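Local coordinates for protein translation factor SUI1 homolog (Pyrococcus horikoshii, PDB 5ZCY), which probably acts in archaeal translation initiation as a factor of the SUI1 family, related to eukaryotic eIF1 and thought to bind mRNA, at residues Glu51-Lys56 and Leu89-Glu94; Leu61-Thr66 and Gly76-Arg81. One frame throughout, in Å; residues are numbered along the deposited sequence.

Interaction 1: Glu51-Lys56 and Leu89-Glu94; sequences EEIAKK and LGFSEE. With NO3 (nitrate ion), chain B.
Ile53 meets both apolar residues of Leu89-Glu94, one with each end of its branched side chain. Its CG2 methyl lies 4.0 Å from Leu89 CD1, as the two side chains pass one another, pointing opposite ways. Its CD1 methyl reaches the rim of the Phe91 ring instead, 4.0 Å from CZ and near the ring plane, so the phenyl offers an edge and not a face. The split follows from the first torsion: CG2 is placed anti to the backbone N of Ile53, while CG1 (chi1 -63°) sits beside that N and carries CD1 toward the phenyl. This is the buried side, filled in by Ile72 and Phe48 against Ile53 and by Leu86 and Ile43 against Phe91. Leu89 and Phe91 flank Gly90, the C-prime residue of the Schellman motif that ends helix 82-88 and lets the chain turn off toward strand 96-98. Helix 50-61 thus packs against the exit of the other helix. The outer side, around Lys56, is open to solvent. There the extended chain of Lys56 crosses Leu89 at a slant, Lys56 CD 3.8 Å from Leu89 CD2, before its ammonium hydrogen-bonds a nitrate, NZ to O1 3.0 Å, with a second, weak bond from NZ to O3. That ion, probably from the crystallisation liquor, also lies against Ile53, its O2 3.4 Å from CG1.

Interaction 2: Leu61-Thr66 and Gly76-Arg81; sequences LACGGT and GDHRDR
The turn that leads from strand 71-75 into helix 82-88 packs here against the C-terminal end of helix 50-61 and the loop that follows it, with His78 meeting Leu61 and Cys63. Leu61 CD1 sits over one face of the imidazole in a CH-pi contact, 3.9 Å from the ring centroid of His78 and 22° off the ring normal. The methyl is displaced toward the rim, its nearest ring atom being CG of His78 at 3.6 Å. Cys63 approaches obliquely, with SG 3.9 Å from His78 NE2; its chi1 of 67° sets the sulfur between the backbone N and the carbonyl carbon. The polar end of the ring is tied down just before this segment, since NE2 of His78 is hydrogen-bonded to the carbonyl oxygen of Gln75. With one face against Leu61 and that nitrogen held, the rotation of the imidazole is probably restricted. The other methyl of Leu61, CD2, lies over one face of the Arg81 guanidinium, 3.4 Å from NH1. The arginine bends at chi3 (64°) to bring its flat group there, at the more exposed margin of the contact.

On the side of the turn turned away from Leu61, Asp77 OD1 accepts from both the backbone N and the NE of Arg79. Asp77 OD2 takes NH2 of Arg79 at 2.8 Å through its syn lone pair, so the guanidinium grips the carboxylate side-on with two nitrogens. Arg79 NH1 forms a further salt bridge to the terminal carboxylate of Glu99. The bond from the backbone N of Arg79 to Asp77 OD1, 3.1 Å long, closes an Asx turn, here part of the strand-to-helix connection of the alpha/beta SUI1 fold.

The centres of interactions 1 and 2 lie about 13 Å apart, and both draw on helix 50-61: interaction 1 uses its first half, interaction 2 its C-terminal end, at Leu61, and the loop beyond. Their partners lie on either end of helix 82-88, Gly76-Arg81 leading into it and Leu89-Glu94 leading out. Along the chain the order is 51-56, 61-66, 76-81, 89-94, so interaction 2 falls between the two halves of interaction 1. The contacts also touch directly, Ala54 CB lying 4.1 Å from Thr66 O. Together they tie helix 50-61 to the chain entering and leaving helix 82-88, beside the mixed sheet of this compact single-chain fold.

Interaction 1: Glu51-Lys56 and Leu89-Glu94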
loop_
_atom_site.group_PDB
_atom_site.type_symbol
_atom_site.label_atom_id
_atom_site.label_comp_id
_atom_site.label_asym_id
_atom_site.label_seq_id
_atom_site.Cartn_x
_atom_site.Cartn_y
_atom_site.Cartn_z
ATOM N N GLU A 51 -9.482 0.893 5.215
ATOM C CA GLU A 51 -10.179 -0.389 4.979
ATOM C C GLU A 51 -10.678 -0.482 3.583
ATOM O O GLU A 51 -10.604 -1.505 2.908
ATOM C CB GLU A 51 -11.357 -0.585 5.962
ATOM C CG GLU A 51 -10.977 -0.776 7.401
ATOM C CD GLU A 51 -12.193 -0.910 8.382
ATOM O OE1 GLU A 51 -13.243 -0.322 8.157
ATOM O OE2 GLU A 51 -12.089 -1.632 9.374
ATOM N N GLU A 52 -11.236 0.633 3.098
ATOM C CA GLU A 52 -11.741 0.649 1.781
ATOM C C GLU A 52 -10.691 0.503 0.672
ATOM O O GLU A 52 -10.874 -0.182 -0.315
ATOM C CB GLU A 52 -12.629 1.966 1.605
ATOM C CG GLU A 52 -13.191 2.187 0.327
ATOM C CD GLU A 52 -14.015 3.518 0.136
ATOM O OE1 GLU A 52 -13.797 4.597 0.826
ATOM O OE2 GLU A 52 -14.672 3.369 -0.900
ATOM N N ILE A 53 -9.628 1.247 0.904
ATOM C CA ILE A 53 -8.474 1.160 -0.032
ATOM C C ILE A 53 -7.899 -0.238 0.003
ATOM O O ILE A 53 -7.647 -0.766 -1.100
ATOM C CB ILE A 53 -7.390 2.231 0.320
ATOM C CG1 ILE A 53 -8.021 3.625 0.121
ATOM C CG2 ILE A 53 -6.144 2.023 -0.538
ATOM C CD1 ILE A 53 -7.218 4.759 0.656
ATOM N N ALA A 54 -7.788 -0.840 1.167
ATOM C CA ALA A 54 -7.335 -2.235 1.231
ATOM C C ALA A 54 -8.230 -3.152 0.468
ATOM O O ALA A 54 -7.719 -4.010 -0.270
ATOM C CB ALA A 54 -7.143 -2.677 2.631
ATOM N N LYS A 55 -9.537 -2.985 0.635
ATOM C CA LYS A 55 -10.479 -3.862 -0.108
ATOM C C LYS A 55 -10.306 -3.741 -1.579
ATOM O O LYS A 55 -10.353 -4.729 -2.331
ATOM C CB LYS A 55 -11.888 -3.536 0.441
ATOM C CG LYS A 55 -13.080 -4.197 -0.213
ATOM C CD LYS A 55 -14.428 -3.522 0.203
ATOM C CE LYS A 55 -14.554 -2.109 -0.381
ATOM N NZ LYS A 55 -15.727 -1.326 0.157
ATOM N N LYS A 56 -10.108 -2.542 -2.148
ATOM C CA LYS A 56 -9.962 -2.297 -3.524
ATOM C C LYS A 56 -8.668 -2.983 -4.030
ATOM O O LYS A 56 -8.631 -3.555 -5.091
ATOM C CB LYS A 56 -9.963 -0.841 -3.895
ATOM C CG LYS A 56 -11.352 -0.207 -3.704
ATOM C CD LYS A 56 -11.292 1.190 -4.134
ATOM C CE LYS A 56 -12.681 1.890 -3.868
ATOM N NZ LYS A 56 -12.474 3.254 -4.391
ATOM N N LEU A 89 -6.170 4.846 -7.999
ATOM C CA LEU A 89 -6.919 5.429 -6.900
ATOM C C LEU A 89 -6.563 6.892 -6.647
ATOM O O LEU A 89 -6.850 7.388 -5.568
ATOM C CB LEU A 89 -6.732 4.559 -5.593
ATOM C CG LEU A 89 -7.134 3.081 -5.779
ATOM C CD1 LEU A 89 -6.901 2.402 -4.437
ATOM C CD2 LEU A 89 -8.583 2.882 -6.243
ATOM N N GLY A 90 -5.923 7.497 -7.630
ATOM C CA GLY A 90 -5.697 8.927 -7.578
ATOM C C GLY A 90 -4.549 9.395 -6.813
ATOM O O GLY A 90 -4.332 10.593 -6.671
ATOM N N PHE A 91 -3.711 8.493 -6.239
ATOM C CA PHE A 91 -2.512 8.964 -5.533
ATOM C C PHE A 91 -1.437 9.387 -6.520
ATOM O O PHE A 91 -1.173 8.712 -7.470
ATOM C CB PHE A 91 -1.990 7.878 -4.578
ATOM C CG PHE A 91 -2.947 7.645 -3.456
ATOM C CD1 PHE A 91 -2.952 8.418 -2.308
ATOM C CD2 PHE A 91 -3.886 6.613 -3.464
ATOM C CE1 PHE A 91 -3.859 8.219 -1.288
ATOM C CE2 PHE A 91 -4.811 6.425 -2.442
ATOM C CZ PHE A 91 -4.803 7.237 -1.337
ATOM N N SER A 92 -0.746 10.490 -6.192
ATOM C CA SER A 92 0.365 10.984 -6.971
ATOM C C SER A 92 1.586 9.988 -6.929
ATOM O O SER A 92 2.041 9.722 -5.861
ATOM C CB SER A 92 0.813 12.294 -6.377
ATOM O OG SER A 92 2.071 12.649 -6.945
ATOM N N GLU A 93 2.073 9.608 -8.050
ATOM C CA GLU A 93 3.181 8.574 -8.061
ATOM C C GLU A 93 4.424 9.164 -7.463
ATOM O O GLU A 93 5.218 8.475 -6.847
ATOM C CB GLU A 93 3.418 8.029 -9.474
ATOM C CG GLU A 93 2.355 7.049 -9.997
ATOM C CD GLU A 93 2.715 6.390 -11.353
ATOM O OE1 GLU A 93 3.878 6.550 -11.803
ATOM O OE2 GLU A 93 1.858 5.690 -11.972
ATOM N N GLU A 94 4.597 10.472 -7.484
ATOM C CA GLU A 94 5.768 11.063 -6.812
ATOM C C GLU A 94 5.811 11.005 -5.316
ATOM O O GLU A 94 6.834 11.181 -4.656
ATOM C CB GLU A 94 5.924 12.548 -7.248
ATOM C CG GLU A 94 6.709 12.714 -8.524
ATOM C CD GLU A 94 6.800 14.184 -8.884
ATOM O OE1 GLU A 94 7.738 14.878 -8.388
ATOM O OE2 GLU A 94 5.966 14.634 -9.708
HETATM N N NO3 B . -10.546 4.943 -2.002
HETATM O O1 NO3 B . -10.246 4.750 -3.073
HETATM O O2 NO3 B . -10.128 5.971 -1.132
HETATM O O3 NO3 B . -11.279 3.952 -1.437
#

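Interaction 2: Leu61-Thr66 and Gly76-Arg81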
loop_
_atom_site.group_PDB
_atom_site.type_symbol
_atom_site.label_atom_id
_atom_site.label_comp_id
_atom_site.label_asym_id
_atom_site.label_seq_id
_atom_site.Cartn_x
_atom_site.Cartn_y
_atom_site.Cartn_z
ATOM N N LEU A 61 -5.794 -7.415 -6.898
ATOM C CA LEU A 61 -4.690 -8.387 -6.889
ATOM C C LEU A 61 -5.193 -9.805 -6.543
ATOM O O LEU A 61 -4.329 -10.737 -6.511
ATOM C CB LEU A 61 -3.688 -7.887 -5.834
ATOM C CG LEU A 61 -2.942 -6.647 -6.104
ATOM C CD1 LEU A 61 -2.310 -6.024 -4.895
ATOM C CD2 LEU A 61 -1.887 -6.815 -7.272
ATOM N N ALA A 62 -6.443 -10.025 -6.165
ATOM C CA ALA A 62 -6.973 -11.343 -5.632
ATOM C C ALA A 62 -6.090 -11.878 -4.568
ATOM O O ALA A 62 -5.578 -12.998 -4.622
ATOM C CB ALA A 62 -7.125 -12.385 -6.747
ATOM N N CYS A 63 -5.798 -11.043 -3.590
ATOM C CA CYS A 63 -4.870 -11.406 -2.482
ATOM C C CYS A 63 -5.512 -11.136 -1.160
ATOM O O CYS A 63 -6.525 -10.334 -1.100
ATOM C CB CYS A 63 -3.516 -10.643 -2.565
ATOM S SG CYS A 63 -3.581 -8.903 -2.317
ATOM N N GLY A 64 -5.098 -11.682 -0.072
ATOM C CA GLY A 64 -5.528 -11.281 1.215
ATOM C C GLY A 64 -4.952 -9.958 1.639
ATOM O O GLY A 64 -4.068 -9.424 0.972
ATOM N N GLY A 65 -5.451 -9.488 2.785
ATOM C CA GLY A 65 -4.858 -8.266 3.378
ATOM C C GLY A 65 -5.798 -7.670 4.389
ATOM O O GLY A 65 -6.936 -8.162 4.550
ATOM N N THR A 66 -5.343 -6.578 4.942
ATOM C CA THR A 66 -6.063 -5.916 6.038
ATOM C C THR A 66 -5.601 -4.471 6.098
ATOM O O THR A 66 -4.589 -4.084 5.557
ATOM C CB THR A 66 -5.773 -6.648 7.351
ATOM O OG1 THR A 66 -6.752 -6.257 8.362
ATOM C CG2 THR A 66 -4.385 -6.487 7.866
ATOM N N GLY A 76 1.575 -11.220 -0.069
ATOM C CA GLY A 76 2.489 -11.267 -1.194
ATOM C C GLY A 76 3.247 -10.028 -1.430
ATOM O O GLY A 76 2.978 -9.048 -0.732
ATOM N N ASP A 77 4.177 -10.026 -2.354
ATOM C CA ASP A 77 5.006 -8.882 -2.723
ATOM C C ASP A 77 4.398 -8.258 -3.970
ATOM O O ASP A 77 4.384 -8.885 -5.071
ATOM C CB ASP A 77 6.445 -9.330 -3.043
ATOM C CG ASP A 77 7.374 -8.233 -3.354
ATOM O OD1 ASP A 77 6.954 -7.110 -3.752
ATOM O OD2 ASP A 77 8.615 -8.481 -3.211
ATOM N N HIS A 78 3.780 -7.045 -3.791
ATOM C CA HIS A 78 3.103 -6.338 -4.906
ATOM C C HIS A 78 3.764 -5.110 -5.264
ATOM O O HIS A 78 3.162 -4.181 -5.840
ATOM C CB HIS A 78 1.576 -6.193 -4.544
ATOM C CG HIS A 78 0.920 -7.495 -4.315
ATOM N ND1 HIS A 78 0.796 -8.385 -5.315
ATOM C CD2 HIS A 78 0.558 -8.161 -3.154
ATOM C CE1 HIS A 78 0.297 -9.522 -4.836
ATOM N NE2 HIS A 78 0.132 -9.387 -3.544
ATOM N N ARG A 79 5.069 -4.948 -4.946
ATOM C CA ARG A 79 5.823 -3.788 -5.317
ATOM C C ARG A 79 5.857 -3.592 -6.812
ATOM O O ARG A 79 6.017 -2.438 -7.240
ATOM C CB ARG A 79 7.230 -3.841 -4.726
ATOM C CG ARG A 79 7.248 -3.785 -3.202
ATOM C CD ARG A 79 8.650 -3.873 -2.687
ATOM N NE ARG A 79 9.177 -5.218 -2.892
ATOM C CZ ARG A 79 10.442 -5.519 -2.715
ATOM N NH1 ARG A 79 11.292 -4.640 -2.331
ATOM N NH2 ARG A 79 10.831 -6.767 -2.962
ATOM N N ASP A 80 5.724 -4.648 -7.594
ATOM C CA ASP A 80 5.807 -4.500 -9.058
ATOM C C ASP A 80 4.633 -3.667 -9.596
ATOM O O ASP A 80 4.839 -3.034 -10.658
ATOM C CB ASP A 80 5.785 -5.870 -9.699
ATOM C CG ASP A 80 4.756 -6.795 -9.176
ATOM O OD1 ASP A 80 3.948 -6.540 -8.278
ATOM O OD2 ASP A 80 4.554 -7.864 -9.794
ATOM N N ARG A 81 3.491 -3.700 -8.950
ATOM C CA ARG A 81 2.291 -3.115 -9.508
ATOM C C ARG A 81 1.764 -1.977 -8.590
ATOM O O ARG A 81 0.810 -1.308 -9.027
ATOM C CB ARG A 81 1.181 -4.081 -9.646
ATOM C CG ARG A 81 1.515 -5.151 -10.683
ATOM C CD ARG A 81 0.452 -6.203 -10.757
ATOM N NE ARG A 81 -0.825 -5.651 -11.210
ATOM C CZ ARG A 81 -2.014 -6.285 -11.142
ATOM N NH1 ARG A 81 -2.146 -7.503 -10.633
ATOM N NH2 ARG A 81 -3.080 -5.639 -11.548
#